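Local coordinates for protein putative Xylose isomerase (Rhodospirillum rubrum, PDB 3QXB) that binds two metal ions, modelled as iron or manganese, in a TIM barrel and may act as an isomerase of the xylose isomerase-like family, at residues Ala167-Pro181 and Glu205-Phe219. Numbering follows the deposited sequence.
Sequences AKRQGLSMLYVEPVP and EIPVRLLVDWGHALF. With FE (Fe (III) ion), chain E; MN (manganese (II) ion), chain G.
Glu-178 and Asp-213 meet at the iron ion, each giving it one carboxylate oxygen, OE2 and OD2, at 2.2 Å. Glu-178 gets there on an extended chain, its CG anti to the backbone N (chi1 169°); His-244 and Glu-286 complete the protein ligands. One water bridges to the manganese ion, which NE2 of His-216 binds together with Asp-253 and His-255; each site is also modelled with the other metal. The other ring nitrogen, ND1 of His-216, donates to the carbonyl O of Pro-179 (2.8 Å), a bond lying close to the ring plane and in the carbonyl plane, so this second-shell carbonyl helps fix the rotation of the metal-bound imidazole. A water hydrogen-bonded to the same carbonyl accepts from Asp-213 N. The imidazole is also sandwiched: CB of Asp-213 lies over the centre of one face, while Pro-181 CD makes a CH-pi contact with the other, 3.8 Å from the ring centroid. Asp-213 also caps helix 214-217, its OD1 accepting from Gly-215 N.

The metals sit at the C-terminal end of neighbouring parallel strands of the eight-stranded TIM barrel, 174-177 and 208-213, joined through helix 190-200 as a beta-alpha-beta unit. Four backbone bonds zip them together, from Leu-175 N to Pro-207 O (3.1 Å) through to Leu-211 N to Val-177 O (3.1 Å).

Val-177 CG2 packs on Val-208 CG1 (3.9 Å) on one sheet face, and Tyr-176 CB meets Leu-211 CB on the other. At the far end the selenium of selenomethionine Met-174 lies across Arg-209 CG, whose guanidinium has Pro-207 CB over one face. Beyond it, CD1 of Ile-206 presses on Ala-167 CB (3.5 Å), in the last turns of helix 146-170, and CG2 lies on Lys-168 CB.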
loop_
_atom_site.group_PDB
_atom_site.type_symbol
_atom_site.label_atom_id
_atom_site.label_comp_id
_atom_site.label_asym_id
_atom_site.label_seq_id
_atom_site.Cartn_x
_atom_site.Cartn_y
_atom_site.Cartn_z
ATOM N N ALA A 167 25.281 -4.267 -2.463
ATOM C CA ALA A 167 25.042 -2.934 -2.970
ATOM C C ALA A 167 26.380 -2.353 -3.423
ATOM O O ALA A 167 26.460 -1.813 -4.518
ATOM C CB ALA A 167 24.395 -2.019 -1.902
ATOM N N LYS A 168 27.429 -2.502 -2.607
ATOM C CA LYS A 168 28.736 -1.979 -3.010
ATOM C C LYS A 168 29.183 -2.603 -4.336
ATOM O O LYS A 168 29.648 -1.914 -5.202
ATOM C CB LYS A 168 29.827 -2.218 -1.966
ATOM C CG LYS A 168 31.143 -1.394 -2.386
ATOM C CD LYS A 168 32.338 -1.705 -1.554
ATOM C CE LYS A 168 32.982 -3.049 -1.938
ATOM N NZ LYS A 168 34.182 -2.943 -2.879
ATOM N N ARG A 169 29.028 -3.921 -4.487
ATOM C CA ARG A 169 29.394 -4.563 -5.708
ATOM C C ARG A 169 28.586 -4.018 -6.905
ATOM O O ARG A 169 29.134 -3.895 -7.988
ATOM C CB ARG A 169 29.158 -6.059 -5.580
ATOM C CG ARG A 169 29.791 -6.871 -6.630
ATOM C CD ARG A 169 29.639 -8.371 -6.216
ATOM N NE ARG A 169 28.755 -9.011 -7.169
ATOM C CZ ARG A 169 27.808 -9.902 -6.904
ATOM N NH1 ARG A 169 27.519 -10.352 -5.661
ATOM N NH2 ARG A 169 27.136 -10.337 -7.947
ATOM N N GLN A 170 27.299 -3.697 -6.702
ATOM C CA GLN A 170 26.464 -3.131 -7.758
ATOM C C GLN A 170 26.691 -1.603 -7.996
ATOM O O GLN A 170 26.076 -1.010 -8.861
ATOM C CB GLN A 170 25.002 -3.441 -7.442
ATOM C CG GLN A 170 24.699 -4.996 -7.349
ATOM C CD GLN A 170 25.278 -5.789 -8.530
ATOM O OE1 GLN A 170 25.960 -6.811 -8.380
ATOM N NE2 GLN A 170 25.055 -5.297 -9.667
ATOM N N GLY A 171 27.587 -0.992 -7.234
ATOM C CA GLY A 171 27.967 0.404 -7.473
ATOM C C GLY A 171 27.248 1.405 -6.598
ATOM O O GLY A 171 27.503 2.586 -6.741
ATOM N N LEU A 172 26.409 0.969 -5.645
ATOM C CA LEU A 172 25.730 1.897 -4.747
ATOM C C LEU A 172 26.756 2.455 -3.677
ATOM O O LEU A 172 27.754 1.823 -3.356
ATOM C CB LEU A 172 24.467 1.256 -4.096
ATOM C CG LEU A 172 23.154 1.222 -4.937
ATOM C CD1 LEU A 172 23.252 0.403 -6.232
ATOM C CD2 LEU A 172 21.943 0.653 -4.132
ATOM N N SER A 173 26.476 3.628 -3.148
ATOM C CA SER A 173 27.303 4.274 -2.117
ATOM C C SER A 173 26.720 4.222 -0.719
ATOM O O SER A 173 27.458 4.396 0.235
ATOM C CB SER A 173 27.443 5.757 -2.448
ATOM O OG SER A 173 28.069 5.886 -3.669
HETATM N N MSE A 174 25.411 3.998 -0.601
HETATM C CA MSE A 174 24.730 4.077 0.693
HETATM C C MSE A 174 23.407 3.330 0.736
HETATM O O MSE A 174 22.690 3.205 -0.292
HETATM C CB MSE A 174 24.553 5.553 1.108
HETATM C CG MSE A 174 24.058 5.766 2.524
HETATM SE SE MSE A 174 24.089 7.675 3.008
HETATM C CE MSE A 174 25.980 7.937 3.173
ATOM N N LEU A 175 23.102 2.792 1.914
ATOM C CA LEU A 175 21.756 2.255 2.206
ATOM C C LEU A 175 21.133 3.053 3.358
ATOM O O LEU A 175 21.870 3.560 4.239
ATOM C CB LEU A 175 21.802 0.785 2.569
ATOM C CG LEU A 175 22.274 -0.191 1.516
ATOM C CD1 LEU A 175 22.254 -1.614 2.147
ATOM C CD2 LEU A 175 21.438 -0.105 0.187
ATOM N N TYR A 176 19.801 3.166 3.363
ATOM C CA TYR A 176 19.101 3.838 4.471
ATOM C C TYR A 176 18.070 2.940 5.167
ATOM O O TYR A 176 17.443 2.086 4.538
ATOM C CB TYR A 176 18.343 5.086 4.041
ATOM C CG TYR A 176 19.070 6.080 3.205
ATOM C CD1 TYR A 176 19.910 7.032 3.766
ATOM C CD2 TYR A 176 18.867 6.120 1.867
ATOM C CE1 TYR A 176 20.529 7.963 2.985
ATOM C CE2 TYR A 176 19.478 7.031 1.091
ATOM C CZ TYR A 176 20.314 7.933 1.640
ATOM O OH TYR A 176 20.892 8.829 0.822
ATOM N N VAL A 177 17.911 3.181 6.471
ATOM C CA VAL A 177 16.860 2.597 7.283
ATOM C C VAL A 177 16.004 3.737 7.793
ATOM O O VAL A 177 16.529 4.702 8.334
ATOM C CB VAL A 177 17.426 1.818 8.500
ATOM C CG1 VAL A 177 16.274 1.315 9.387
ATOM C CG2 VAL A 177 18.287 0.681 8.014
ATOM N N GLU A 178 14.679 3.621 7.657
ATOM C CA GLU A 178 13.764 4.641 8.159
ATOM C C GLU A 178 13.090 4.176 9.425
ATOM O O GLU A 178 12.273 3.241 9.366
ATOM C CB GLU A 178 12.662 4.953 7.107
ATOM C CG GLU A 178 11.534 5.787 7.634
ATOM C CD GLU A 178 10.555 6.243 6.553
ATOM O OE1 GLU A 178 10.417 5.563 5.519
ATOM O OE2 GLU A 178 9.888 7.270 6.764
ATOM N N PRO A 179 13.393 4.812 10.569
ATOM C CA PRO A 179 12.667 4.429 11.757
ATOM C C PRO A 179 11.172 4.782 11.688
ATOM O O PRO A 179 10.758 5.700 10.950
ATOM C CB PRO A 179 13.365 5.233 12.877
ATOM C CG PRO A 179 14.746 5.430 12.368
ATOM C CD PRO A 179 14.531 5.701 10.906
ATOM N N VAL A 180 10.386 4.043 12.460
ATOM C CA VAL A 180 8.941 4.103 12.384
ATOM C C VAL A 180 8.268 4.193 13.767
ATOM O O VAL A 180 8.815 3.658 14.750
ATOM C CB VAL A 180 8.394 2.851 11.688
ATOM C CG1 VAL A 180 8.784 2.874 10.212
ATOM C CG2 VAL A 180 8.952 1.627 12.387
ATOM N N PRO A 181 7.050 4.788 13.817
ATOM C CA PRO A 181 6.361 5.099 15.085
ATOM C C PRO A 181 5.492 3.953 15.588
ATOM O O PRO A 181 4.355 4.181 16.008
ATOM C CB PRO A 181 5.487 6.320 14.716
ATOM C CG PRO A 181 5.110 6.096 13.273
ATOM C CD PRO A 181 6.351 5.404 12.656
ATOM N N GLU A 205 30.150 -2.756 4.064
ATOM C CA GLU A 205 31.121 -2.367 3.011
ATOM C C GLU A 205 30.837 -0.971 2.452
ATOM O O GLU A 205 31.731 -0.301 1.978
ATOM C CB GLU A 205 31.163 -3.440 1.910
ATOM C CG GLU A 205 31.788 -4.711 2.440
ATOM C CD GLU A 205 32.087 -5.771 1.424
ATOM O OE1 GLU A 205 32.156 -5.476 0.213
ATOM O OE2 GLU A 205 32.296 -6.928 1.871
ATOM N N ILE A 206 29.592 -0.533 2.572
ATOM C CA ILE A 206 29.201 0.847 2.376
ATOM C C ILE A 206 28.395 1.274 3.626
ATOM O O ILE A 206 27.839 0.446 4.344
ATOM C CB ILE A 206 28.362 1.059 1.047
ATOM C CG1 ILE A 206 27.160 0.128 1.026
ATOM C CG2 ILE A 206 29.269 0.885 -0.203
ATOM C CD1 ILE A 206 26.011 0.447 -0.010
ATOM N N PRO A 207 28.318 2.573 3.882
ATOM C CA PRO A 207 27.572 2.988 5.066
ATOM C C PRO A 207 26.079 2.693 5.003
ATOM O O PRO A 207 25.458 2.800 3.942
ATOM C CB PRO A 207 27.812 4.494 5.101
ATOM C CG PRO A 207 28.210 4.835 3.648
ATOM C CD PRO A 207 29.011 3.697 3.229
ATOM N N VAL A 208 25.521 2.312 6.140
ATOM C CA VAL A 208 24.059 2.227 6.319
ATOM C C VAL A 208 23.736 3.362 7.270
ATOM O O VAL A 208 24.341 3.501 8.342
ATOM C CB VAL A 208 23.631 0.841 6.874
ATOM C CG1 VAL A 208 22.114 0.746 7.160
ATOM C CG2 VAL A 208 24.092 -0.265 5.929
ATOM N N ARG A 209 22.813 4.211 6.864
ATOM C CA ARG A 209 22.516 5.425 7.615
ATOM C C ARG A 209 21.012 5.510 7.840
ATOM O O ARG A 209 20.245 4.704 7.335
ATOM C CB ARG A 209 23.032 6.653 6.836
ATOM C CG ARG A 209 24.567 6.758 6.744
ATOM C CD ARG A 209 25.179 7.112 8.107
ATOM N NE ARG A 209 26.634 7.087 8.073
ATOM C CZ ARG A 209 27.386 6.049 8.438
ATOM N NH1 ARG A 209 26.850 4.882 8.843
ATOM N NH2 ARG A 209 28.692 6.162 8.358
ATOM N N LEU A 210 20.608 6.527 8.604
ATOM C CA LEU A 210 19.220 6.755 8.930
ATOM C C LEU A 210 18.635 7.790 7.969
ATOM O O LEU A 210 19.306 8.748 7.584
ATOM C CB LEU A 210 19.069 7.249 10.373
ATOM C CG LEU A 210 19.530 6.276 11.471
ATOM C CD1 LEU A 210 19.605 6.992 12.825
ATOM C CD2 LEU A 210 18.565 5.082 11.535
ATOM N N LEU A 211 17.395 7.543 7.554
ATOM C CA LEU A 211 16.547 8.574 6.990
ATOM C C LEU A 211 15.426 8.784 8.004
ATOM O O LEU A 211 14.770 7.844 8.381
ATOM C CB LEU A 211 16.050 8.178 5.597
ATOM C CG LEU A 211 15.060 9.138 4.927
ATOM C CD1 LEU A 211 15.161 9.051 3.380
ATOM C CD2 LEU A 211 13.610 8.869 5.437
ATOM N N VAL A 212 15.274 10.001 8.533
ATOM C CA VAL A 212 14.317 10.213 9.617
ATOM C C VAL A 212 13.133 11.010 9.094
ATOM O O VAL A 212 13.303 12.016 8.440
ATOM C CB VAL A 212 14.960 10.883 10.812
ATOM C CG1 VAL A 212 13.920 11.354 11.851
ATOM C CG2 VAL A 212 16.022 9.936 11.428
ATOM N N ASP A 213 11.934 10.500 9.349
ATOM C CA ASP A 213 10.731 11.124 8.856
ATOM C C ASP A 213 10.154 11.941 10.006
ATOM O O ASP A 213 9.915 11.409 11.089
ATOM C CB ASP A 213 9.750 10.043 8.425
ATOM C CG ASP A 213 8.506 10.610 7.798
ATOM O OD1 ASP A 213 8.058 11.680 8.265
ATOM O OD2 ASP A 213 8.006 9.978 6.847
ATOM N N TRP A 214 9.981 13.236 9.789
ATOM C CA TRP A 214 9.581 14.144 10.867
ATOM C C TRP A 214 8.249 13.692 11.510
ATOM O O TRP A 214 8.054 13.827 12.714
ATOM C CB TRP A 214 9.461 15.584 10.343
ATOM C CG TRP A 214 10.743 16.336 10.305
ATOM C CD1 TRP A 214 11.810 16.095 9.503
ATOM C CD2 TRP A 214 11.084 17.478 11.101
ATOM N NE1 TRP A 214 12.798 17.007 9.744
ATOM C CE2 TRP A 214 12.382 17.871 10.724
ATOM C CE3 TRP A 214 10.403 18.226 12.074
ATOM C CZ2 TRP A 214 13.040 18.961 11.307
ATOM C CZ3 TRP A 214 11.074 19.331 12.674
ATOM C CH2 TRP A 214 12.368 19.680 12.270
ATOM N N GLY A 215 7.364 13.105 10.725
ATOM C CA GLY A 215 6.079 12.638 11.245
ATOM C C GLY A 215 6.198 11.406 12.133
ATOM O O GLY A 215 5.344 11.162 12.987
ATOM N N HIS A 216 7.238 10.616 11.915
ATOM C CA HIS A 216 7.490 9.440 12.715
ATOM C C HIS A 216 8.133 9.836 14.058
ATOM O O HIS A 216 7.731 9.337 15.092
ATOM C CB HIS A 216 8.420 8.516 11.988
ATOM C CG HIS A 216 7.861 7.965 10.717
ATOM N ND1 HIS A 216 8.528 7.010 9.983
ATOM C CD2 HIS A 216 6.689 8.202 10.064
ATOM C CE1 HIS A 216 7.800 6.700 8.916
ATOM N NE2 HIS A 216 6.674 7.398 8.952
ATOM N N ALA A 217 9.106 10.729 14.025
ATOM C CA ALA A 217 9.755 11.202 15.250
ATOM C C ALA A 217 8.769 11.971 16.134
ATOM O O ALA A 217 8.855 11.928 17.368
ATOM C CB ALA A 217 10.963 12.087 14.916
ATOM N N LEU A 218 7.848 12.693 15.509
ATOM C CA LEU A 218 6.941 13.601 16.252
ATOM C C LEU A 218 5.630 12.938 16.661
ATOM O O LEU A 218 4.725 13.596 17.148
ATOM C CB LEU A 218 6.672 14.886 15.444
ATOM C CG LEU A 218 7.916 15.767 15.183
ATOM C CD1 LEU A 218 7.554 17.073 14.463
ATOM C CD2 LEU A 218 8.634 16.081 16.443
ATOM N N PHE A 219 5.523 11.631 16.458
ATOM C CA PHE A 219 4.346 10.886 16.871
ATOM C C PHE A 219 4.231 10.822 18.420
ATOM O O PHE A 219 4.896 9.998 19.073
ATOM C CB PHE A 219 4.417 9.489 16.267
ATOM C CG PHE A 219 3.211 8.649 16.538
ATOM C CD1 PHE A 219 1.997 8.941 15.950
ATOM C CD2 PHE A 219 3.293 7.548 17.347
ATOM C CE1 PHE A 219 0.897 8.177 16.212
ATOM C CE2 PHE A 219 2.194 6.777 17.579
ATOM C CZ PHE A 219 1.003 7.100 17.035
HETATM FE FE FE E . 8.608 8.413 5.425
HETATM MN MN MN G . 5.115 7.564 7.450
HETATM O O HOH W 1 11.857 8.091 10.919
HETATM O O HOH W 2 6.694 7.157 5.807
HETATM O O HOH W 3 8.811 6.681 3.958
HETATM O O HOH W 4 3.784 5.921 6.248
#